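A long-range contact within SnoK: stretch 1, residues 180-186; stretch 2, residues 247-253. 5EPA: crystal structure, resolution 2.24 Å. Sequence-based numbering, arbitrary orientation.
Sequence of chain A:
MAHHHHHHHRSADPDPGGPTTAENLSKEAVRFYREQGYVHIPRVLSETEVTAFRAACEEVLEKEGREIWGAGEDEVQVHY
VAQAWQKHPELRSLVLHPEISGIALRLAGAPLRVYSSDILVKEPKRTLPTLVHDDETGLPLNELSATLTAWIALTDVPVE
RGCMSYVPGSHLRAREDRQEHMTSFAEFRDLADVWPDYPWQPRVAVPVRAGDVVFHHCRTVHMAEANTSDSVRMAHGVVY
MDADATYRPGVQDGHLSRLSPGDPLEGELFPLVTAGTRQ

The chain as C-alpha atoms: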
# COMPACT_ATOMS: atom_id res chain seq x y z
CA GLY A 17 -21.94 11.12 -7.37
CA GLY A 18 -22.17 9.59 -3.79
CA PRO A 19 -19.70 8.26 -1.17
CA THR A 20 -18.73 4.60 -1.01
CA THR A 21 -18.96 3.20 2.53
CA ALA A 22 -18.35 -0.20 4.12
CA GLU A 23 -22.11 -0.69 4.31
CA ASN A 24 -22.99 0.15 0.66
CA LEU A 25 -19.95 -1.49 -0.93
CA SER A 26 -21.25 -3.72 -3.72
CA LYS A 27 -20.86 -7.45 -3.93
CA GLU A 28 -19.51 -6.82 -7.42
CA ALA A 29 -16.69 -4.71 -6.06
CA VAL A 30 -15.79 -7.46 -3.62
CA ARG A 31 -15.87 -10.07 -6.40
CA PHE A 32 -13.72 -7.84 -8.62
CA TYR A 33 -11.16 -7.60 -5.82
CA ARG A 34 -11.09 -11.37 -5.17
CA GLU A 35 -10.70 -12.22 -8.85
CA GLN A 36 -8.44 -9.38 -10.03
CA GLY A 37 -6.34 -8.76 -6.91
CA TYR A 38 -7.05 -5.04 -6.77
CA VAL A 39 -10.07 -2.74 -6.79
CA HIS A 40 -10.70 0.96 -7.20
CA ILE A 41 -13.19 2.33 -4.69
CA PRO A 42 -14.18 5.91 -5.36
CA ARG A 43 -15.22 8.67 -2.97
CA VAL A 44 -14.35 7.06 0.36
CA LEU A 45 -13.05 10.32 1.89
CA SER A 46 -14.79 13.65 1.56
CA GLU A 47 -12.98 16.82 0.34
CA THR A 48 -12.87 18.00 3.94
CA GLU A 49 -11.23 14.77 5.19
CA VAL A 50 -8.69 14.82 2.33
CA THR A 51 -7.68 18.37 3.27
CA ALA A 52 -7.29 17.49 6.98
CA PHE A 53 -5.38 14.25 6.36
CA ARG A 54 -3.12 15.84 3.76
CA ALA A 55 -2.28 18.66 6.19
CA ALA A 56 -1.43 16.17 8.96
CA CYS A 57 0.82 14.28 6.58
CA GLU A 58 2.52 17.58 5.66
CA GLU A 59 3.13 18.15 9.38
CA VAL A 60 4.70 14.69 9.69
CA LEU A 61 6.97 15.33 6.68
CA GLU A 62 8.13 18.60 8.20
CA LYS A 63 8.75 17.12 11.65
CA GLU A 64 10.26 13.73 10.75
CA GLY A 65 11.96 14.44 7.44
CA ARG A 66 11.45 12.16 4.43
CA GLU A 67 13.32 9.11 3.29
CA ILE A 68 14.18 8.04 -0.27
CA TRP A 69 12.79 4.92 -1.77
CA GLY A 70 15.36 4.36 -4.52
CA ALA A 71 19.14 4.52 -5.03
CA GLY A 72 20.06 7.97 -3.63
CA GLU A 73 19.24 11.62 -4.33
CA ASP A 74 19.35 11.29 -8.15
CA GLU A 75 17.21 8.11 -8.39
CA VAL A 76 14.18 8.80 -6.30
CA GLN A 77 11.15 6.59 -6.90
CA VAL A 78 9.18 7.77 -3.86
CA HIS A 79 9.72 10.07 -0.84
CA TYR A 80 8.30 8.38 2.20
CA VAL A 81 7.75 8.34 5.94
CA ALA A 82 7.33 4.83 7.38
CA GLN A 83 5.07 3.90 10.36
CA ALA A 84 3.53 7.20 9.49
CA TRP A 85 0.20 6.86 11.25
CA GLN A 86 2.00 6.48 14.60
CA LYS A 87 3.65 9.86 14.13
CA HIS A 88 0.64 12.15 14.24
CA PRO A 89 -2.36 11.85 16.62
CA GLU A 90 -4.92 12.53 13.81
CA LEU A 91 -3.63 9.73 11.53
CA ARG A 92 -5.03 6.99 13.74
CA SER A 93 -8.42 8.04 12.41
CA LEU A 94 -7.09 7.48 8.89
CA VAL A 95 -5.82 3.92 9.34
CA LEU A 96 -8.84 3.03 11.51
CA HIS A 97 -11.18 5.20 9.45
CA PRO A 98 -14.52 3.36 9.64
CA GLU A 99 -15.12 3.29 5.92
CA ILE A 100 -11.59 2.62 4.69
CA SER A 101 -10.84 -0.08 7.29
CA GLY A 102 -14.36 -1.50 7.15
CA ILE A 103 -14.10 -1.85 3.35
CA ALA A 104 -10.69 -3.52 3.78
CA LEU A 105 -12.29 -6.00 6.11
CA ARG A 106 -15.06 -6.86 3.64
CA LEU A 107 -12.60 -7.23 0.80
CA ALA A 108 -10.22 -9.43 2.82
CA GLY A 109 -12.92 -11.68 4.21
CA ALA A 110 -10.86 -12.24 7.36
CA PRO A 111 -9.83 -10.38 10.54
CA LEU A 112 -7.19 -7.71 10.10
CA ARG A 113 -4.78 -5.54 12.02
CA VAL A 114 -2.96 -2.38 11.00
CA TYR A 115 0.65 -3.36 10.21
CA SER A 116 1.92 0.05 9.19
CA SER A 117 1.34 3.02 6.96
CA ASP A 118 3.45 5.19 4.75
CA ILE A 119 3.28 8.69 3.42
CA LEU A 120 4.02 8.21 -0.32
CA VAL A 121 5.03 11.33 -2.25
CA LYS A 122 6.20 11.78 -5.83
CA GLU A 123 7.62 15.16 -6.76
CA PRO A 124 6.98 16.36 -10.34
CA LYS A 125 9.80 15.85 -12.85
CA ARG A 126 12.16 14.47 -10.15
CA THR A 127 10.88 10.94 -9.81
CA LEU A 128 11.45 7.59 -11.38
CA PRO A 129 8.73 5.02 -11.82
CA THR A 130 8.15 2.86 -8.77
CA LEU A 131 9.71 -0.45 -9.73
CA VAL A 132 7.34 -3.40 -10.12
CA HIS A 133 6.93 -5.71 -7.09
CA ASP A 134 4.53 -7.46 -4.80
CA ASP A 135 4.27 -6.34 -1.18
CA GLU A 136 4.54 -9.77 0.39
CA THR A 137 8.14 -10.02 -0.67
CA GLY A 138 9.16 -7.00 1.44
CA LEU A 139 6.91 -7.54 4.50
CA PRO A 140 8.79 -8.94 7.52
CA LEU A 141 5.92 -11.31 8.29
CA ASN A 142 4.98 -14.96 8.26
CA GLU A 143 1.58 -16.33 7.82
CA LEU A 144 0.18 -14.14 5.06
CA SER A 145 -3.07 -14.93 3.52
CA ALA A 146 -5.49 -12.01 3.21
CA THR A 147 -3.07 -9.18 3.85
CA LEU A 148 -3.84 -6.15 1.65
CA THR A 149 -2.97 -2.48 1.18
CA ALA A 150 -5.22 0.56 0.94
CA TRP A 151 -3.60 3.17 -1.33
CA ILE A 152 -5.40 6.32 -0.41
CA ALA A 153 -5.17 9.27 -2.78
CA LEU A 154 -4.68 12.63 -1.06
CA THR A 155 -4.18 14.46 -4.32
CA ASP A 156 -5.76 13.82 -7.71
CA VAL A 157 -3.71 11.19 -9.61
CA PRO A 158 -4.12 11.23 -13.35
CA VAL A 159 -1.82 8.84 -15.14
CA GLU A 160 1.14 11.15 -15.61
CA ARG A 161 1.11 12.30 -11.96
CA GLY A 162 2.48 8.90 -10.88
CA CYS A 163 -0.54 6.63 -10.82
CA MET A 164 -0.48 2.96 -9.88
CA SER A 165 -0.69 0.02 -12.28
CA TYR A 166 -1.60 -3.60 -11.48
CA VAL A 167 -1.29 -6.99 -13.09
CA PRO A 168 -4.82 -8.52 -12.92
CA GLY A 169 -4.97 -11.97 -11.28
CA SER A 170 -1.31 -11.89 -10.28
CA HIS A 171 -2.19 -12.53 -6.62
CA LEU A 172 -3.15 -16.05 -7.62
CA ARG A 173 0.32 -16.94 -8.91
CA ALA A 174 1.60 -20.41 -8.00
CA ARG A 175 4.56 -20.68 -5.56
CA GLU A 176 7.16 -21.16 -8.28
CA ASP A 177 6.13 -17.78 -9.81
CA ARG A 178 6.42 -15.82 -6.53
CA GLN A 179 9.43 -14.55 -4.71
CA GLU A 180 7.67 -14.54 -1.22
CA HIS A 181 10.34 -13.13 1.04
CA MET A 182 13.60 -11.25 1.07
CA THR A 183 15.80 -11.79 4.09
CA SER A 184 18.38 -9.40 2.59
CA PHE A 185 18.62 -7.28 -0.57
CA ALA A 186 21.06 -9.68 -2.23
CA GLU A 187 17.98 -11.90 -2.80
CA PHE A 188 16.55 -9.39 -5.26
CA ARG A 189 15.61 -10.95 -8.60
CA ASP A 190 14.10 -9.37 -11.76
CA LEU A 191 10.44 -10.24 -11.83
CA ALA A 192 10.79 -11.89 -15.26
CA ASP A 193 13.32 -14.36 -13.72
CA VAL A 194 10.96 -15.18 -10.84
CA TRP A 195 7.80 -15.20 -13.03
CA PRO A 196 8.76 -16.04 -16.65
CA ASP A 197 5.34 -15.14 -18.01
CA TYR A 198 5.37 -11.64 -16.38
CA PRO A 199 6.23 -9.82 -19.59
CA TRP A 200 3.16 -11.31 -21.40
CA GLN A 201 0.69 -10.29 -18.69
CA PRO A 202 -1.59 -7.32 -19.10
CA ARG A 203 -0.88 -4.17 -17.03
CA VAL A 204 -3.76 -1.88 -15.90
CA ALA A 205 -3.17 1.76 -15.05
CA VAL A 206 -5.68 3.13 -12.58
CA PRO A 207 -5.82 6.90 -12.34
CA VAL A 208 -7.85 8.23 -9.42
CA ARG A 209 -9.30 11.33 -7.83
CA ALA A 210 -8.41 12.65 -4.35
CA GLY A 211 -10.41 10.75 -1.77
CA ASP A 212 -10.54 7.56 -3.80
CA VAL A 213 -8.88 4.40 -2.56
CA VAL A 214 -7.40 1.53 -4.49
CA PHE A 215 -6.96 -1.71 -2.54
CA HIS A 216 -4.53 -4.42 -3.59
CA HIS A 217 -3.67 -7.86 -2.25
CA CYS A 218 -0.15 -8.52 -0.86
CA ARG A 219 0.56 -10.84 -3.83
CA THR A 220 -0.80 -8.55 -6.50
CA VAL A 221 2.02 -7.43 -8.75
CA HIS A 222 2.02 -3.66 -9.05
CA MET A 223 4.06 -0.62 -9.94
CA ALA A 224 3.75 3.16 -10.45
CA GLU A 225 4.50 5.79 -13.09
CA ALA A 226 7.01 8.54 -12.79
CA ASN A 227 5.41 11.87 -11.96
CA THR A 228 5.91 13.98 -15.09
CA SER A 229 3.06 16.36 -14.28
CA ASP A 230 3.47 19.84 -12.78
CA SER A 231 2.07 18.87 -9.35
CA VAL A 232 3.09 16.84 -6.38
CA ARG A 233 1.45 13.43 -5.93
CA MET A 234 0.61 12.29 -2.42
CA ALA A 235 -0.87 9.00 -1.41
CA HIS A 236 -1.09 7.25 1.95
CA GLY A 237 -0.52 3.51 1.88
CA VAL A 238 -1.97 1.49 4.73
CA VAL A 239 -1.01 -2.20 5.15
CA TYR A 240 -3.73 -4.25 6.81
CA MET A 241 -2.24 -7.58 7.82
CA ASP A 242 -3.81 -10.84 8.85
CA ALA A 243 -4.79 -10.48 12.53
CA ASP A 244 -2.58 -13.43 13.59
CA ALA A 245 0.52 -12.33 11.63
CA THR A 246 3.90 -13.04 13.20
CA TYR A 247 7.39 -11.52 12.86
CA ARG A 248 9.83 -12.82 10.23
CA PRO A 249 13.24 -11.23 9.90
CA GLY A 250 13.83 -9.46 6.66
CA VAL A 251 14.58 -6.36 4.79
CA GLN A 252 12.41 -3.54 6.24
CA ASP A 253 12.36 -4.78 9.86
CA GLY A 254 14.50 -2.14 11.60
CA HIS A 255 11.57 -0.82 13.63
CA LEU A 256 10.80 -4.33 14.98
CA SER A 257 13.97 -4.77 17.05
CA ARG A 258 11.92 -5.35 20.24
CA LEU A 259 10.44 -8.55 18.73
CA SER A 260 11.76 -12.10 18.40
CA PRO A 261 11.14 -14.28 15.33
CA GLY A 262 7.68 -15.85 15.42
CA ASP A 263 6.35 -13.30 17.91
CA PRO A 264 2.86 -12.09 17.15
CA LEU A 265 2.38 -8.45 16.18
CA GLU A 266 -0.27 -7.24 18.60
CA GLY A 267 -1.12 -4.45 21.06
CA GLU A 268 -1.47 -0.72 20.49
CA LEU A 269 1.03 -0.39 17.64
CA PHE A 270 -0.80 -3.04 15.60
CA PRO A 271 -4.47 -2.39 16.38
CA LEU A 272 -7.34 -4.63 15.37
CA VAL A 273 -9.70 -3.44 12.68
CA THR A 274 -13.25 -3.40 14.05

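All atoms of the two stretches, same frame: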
# COMPACT_ATOMS: atom_id res chain seq x y z
N GLU A 180 8.05 -14.43 -2.67
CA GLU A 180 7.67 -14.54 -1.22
C GLU A 180 8.35 -13.70 -0.15
O GLU A 180 7.64 -13.14 0.69
CB GLU A 180 7.80 -15.96 -0.63
CG GLU A 180 6.85 -16.98 -1.27
CD GLU A 180 6.37 -18.06 -0.30
OE1 GLU A 180 6.76 -18.05 0.91
OE2 GLU A 180 5.57 -18.92 -0.74
N HIS A 181 9.68 -13.75 -0.06
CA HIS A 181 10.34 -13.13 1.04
C HIS A 181 11.78 -12.84 0.79
O HIS A 181 12.51 -13.74 0.39
CB HIS A 181 10.23 -13.96 2.30
CG HIS A 181 10.67 -13.22 3.54
ND1 HIS A 181 9.94 -12.17 4.07
CD2 HIS A 181 11.75 -13.37 4.34
CE1 HIS A 181 10.55 -11.71 5.15
NE2 HIS A 181 11.65 -12.43 5.34
N MET A 182 12.19 -11.60 1.06
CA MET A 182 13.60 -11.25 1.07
C MET A 182 14.15 -11.12 2.48
O MET A 182 13.69 -10.28 3.24
CB MET A 182 13.82 -9.94 0.32
CG MET A 182 13.74 -10.09 -1.21
SD MET A 182 14.32 -8.65 -2.11
CE MET A 182 13.66 -7.30 -1.11
N THR A 183 15.12 -11.94 2.83
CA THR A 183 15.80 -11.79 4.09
C THR A 183 16.81 -10.64 4.01
O THR A 183 17.00 -9.91 4.98
CB THR A 183 16.48 -13.10 4.46
OG1 THR A 183 15.48 -14.09 4.63
CG2 THR A 183 17.27 -12.97 5.79
N SER A 184 17.48 -10.51 2.86
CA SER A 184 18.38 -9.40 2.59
C SER A 184 18.29 -9.01 1.13
O SER A 184 17.77 -9.78 0.32
CB SER A 184 19.82 -9.76 2.93
OG SER A 184 20.32 -10.80 2.16
N PHE A 185 18.80 -7.82 0.78
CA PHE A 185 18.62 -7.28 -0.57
C PHE A 185 19.38 -8.04 -1.66
O PHE A 185 19.02 -7.97 -2.80
CB PHE A 185 18.93 -5.78 -0.63
CG PHE A 185 17.84 -4.93 -0.04
CD1 PHE A 185 16.62 -4.83 -0.68
CD2 PHE A 185 18.03 -4.21 1.17
CE1 PHE A 185 15.60 -4.04 -0.13
CE2 PHE A 185 17.02 -3.43 1.71
CZ PHE A 185 15.81 -3.33 1.07
N ALA A 186 20.40 -8.81 -1.29
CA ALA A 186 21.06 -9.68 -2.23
C ALA A 186 20.11 -10.71 -2.89
O ALA A 186 20.48 -11.31 -3.90
CB ALA A 186 22.17 -10.41 -1.56
N TYR A 247 6.18 -12.21 13.33
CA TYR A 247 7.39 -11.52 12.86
C TYR A 247 8.40 -12.48 12.18
O TYR A 247 8.66 -13.58 12.64
CB TYR A 247 8.09 -10.78 13.99
CG TYR A 247 9.47 -10.30 13.66
CD1 TYR A 247 9.71 -9.55 12.52
CD2 TYR A 247 10.54 -10.64 14.45
CE1 TYR A 247 10.99 -9.15 12.19
CE2 TYR A 247 11.82 -10.23 14.15
CZ TYR A 247 12.04 -9.50 13.01
OH TYR A 247 13.31 -9.09 12.74
N ARG A 248 8.84 -12.06 11.00
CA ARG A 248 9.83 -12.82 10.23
C ARG A 248 10.93 -11.90 9.76
O ARG A 248 10.63 -10.96 9.01
CB ARG A 248 9.16 -13.45 8.98
CG ARG A 248 10.10 -14.36 8.23
CD ARG A 248 9.54 -14.77 6.89
NE ARG A 248 10.43 -15.73 6.25
CZ ARG A 248 10.11 -16.45 5.17
NH1 ARG A 248 8.95 -16.28 4.53
NH2 ARG A 248 11.01 -17.34 4.72
N PRO A 249 12.17 -12.16 10.18
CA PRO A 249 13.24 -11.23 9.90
C PRO A 249 13.45 -11.03 8.42
O PRO A 249 13.33 -11.98 7.63
CB PRO A 249 14.47 -11.89 10.48
CG PRO A 249 13.93 -12.68 11.60
CD PRO A 249 12.60 -13.19 11.13
N GLY A 250 13.69 -9.79 8.06
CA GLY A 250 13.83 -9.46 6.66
C GLY A 250 14.23 -8.04 6.46
O GLY A 250 14.47 -7.31 7.42
N VAL A 251 14.22 -7.68 5.17
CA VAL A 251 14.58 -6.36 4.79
C VAL A 251 13.36 -5.64 5.42
O VAL A 251 12.32 -6.28 5.69
CB VAL A 251 14.67 -6.14 3.25
CG1 VAL A 251 15.77 -7.01 2.63
CG2 VAL A 251 13.34 -6.39 2.55
N GLN A 252 13.48 -4.35 5.67
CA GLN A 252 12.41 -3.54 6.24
C GLN A 252 11.93 -3.84 7.66
O GLN A 252 10.76 -3.54 7.99
CB GLN A 252 11.14 -3.43 5.37
CG GLN A 252 11.32 -3.24 3.89
CD GLN A 252 12.02 -1.95 3.55
OE1 GLN A 252 12.24 -1.10 4.40
NE2 GLN A 252 12.41 -1.80 2.30
N ASP A 253 12.79 -4.39 8.52
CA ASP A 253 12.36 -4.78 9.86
C ASP A 253 13.03 -4.00 10.98
O ASP A 253 12.88 -4.35 12.16
CB ASP A 253 12.53 -6.29 10.06
CG ASP A 253 13.95 -6.72 10.25
OD1 ASP A 253 14.89 -5.90 10.11
OD2 ASP A 253 14.17 -7.93 10.53

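Neither stretch is built from regular secondary structure over most of its length: stretch 1 is loop or turn until a 3-10 segment begins at Phe185, and stretch 2 contains no regular helix or strand. The two backbones come closest, by CA atoms, at Thr183 and Gly250, whose CA atoms lie 4.0 Å apart; from there the CA of Ser184 and the CA of Val251 are 5.3 Å apart. Such a short spacing leaves little room for side chains between the backbones. It is met here by a glycine on one side and, on the other, by Thr183, whose CA-to-CB bond points away from stretch 2. An ideal CB built on Gly250 would sit 2.9 Å from His181 NE2 and 3.0 Å from Met182 O, both clashes, so the absence of a side chain is what permits this approach.

One backbone hydrogen bond ties the stretches together, from Val251 N to Met182 O at 3.3 Å. The distance is long, but the N-H...acceptor angle of 163° is close to linear. Gly250 also opens a type II beta turn that ends at Asp253, with Val251 at -68/160 and Gln252 at 64/28 as its central residues. The carboxylate of Asp253 does not touch stretch 1 but braces stretch 2 internally: its OD2 accepts hydrogen bonds from Gly250 N at 3.1 Å and from Tyr247 OH at 2.6 Å.

The polar side-chain contact centres on His181, which is buried and directs its CA-to-CB bond toward stretch 2. Its NE2 donates to Pro249 O at 2.9 Å with an angle of 172°. The acceptor lies at the ring edge, near the ring plane, as expected for an in-plane N-H donor. Because a carbonyl oxygen can only accept, this bond places a proton on NE2. The ring face remains available, and the guanidinium of Arg248 lies flat on it, with centres 4.0 Å apart and planes only 7° from parallel. The closest pair is His181 CD2 and Arg248 NE, at 3.3 Å. Arg248 CD joins the same arrangement as a CH-pi contact, 3.5 Å from the ring centroid and 10° off the normal. Chi1 to chi3 of Arg248 are all t, an extended chain that carries its guanidinium across the imidazole. Glu180 OE1 is 4.6 Å from Arg248 NH1, so the opposite charges are near each other but beyond salt-bridge range.

The apolar part is organised around Val251, which has the largest area covered by the other stretch, 102 Å² of the residue. Its CG1 stands 3.7 Å from the centroid of the Phe185 ring and 4° off the normal, almost exactly above the centre of a face; Val251 CB is 3.7 Å from Phe185 CZ. Its other methyl, CG2, meets Met182 CE at 3.8 Å. At the edge of the Phe185 ring, Gln252 NE2 comes within 3.9 Å of CZ. In total the two stretches bury 431 Å², summed over both sides.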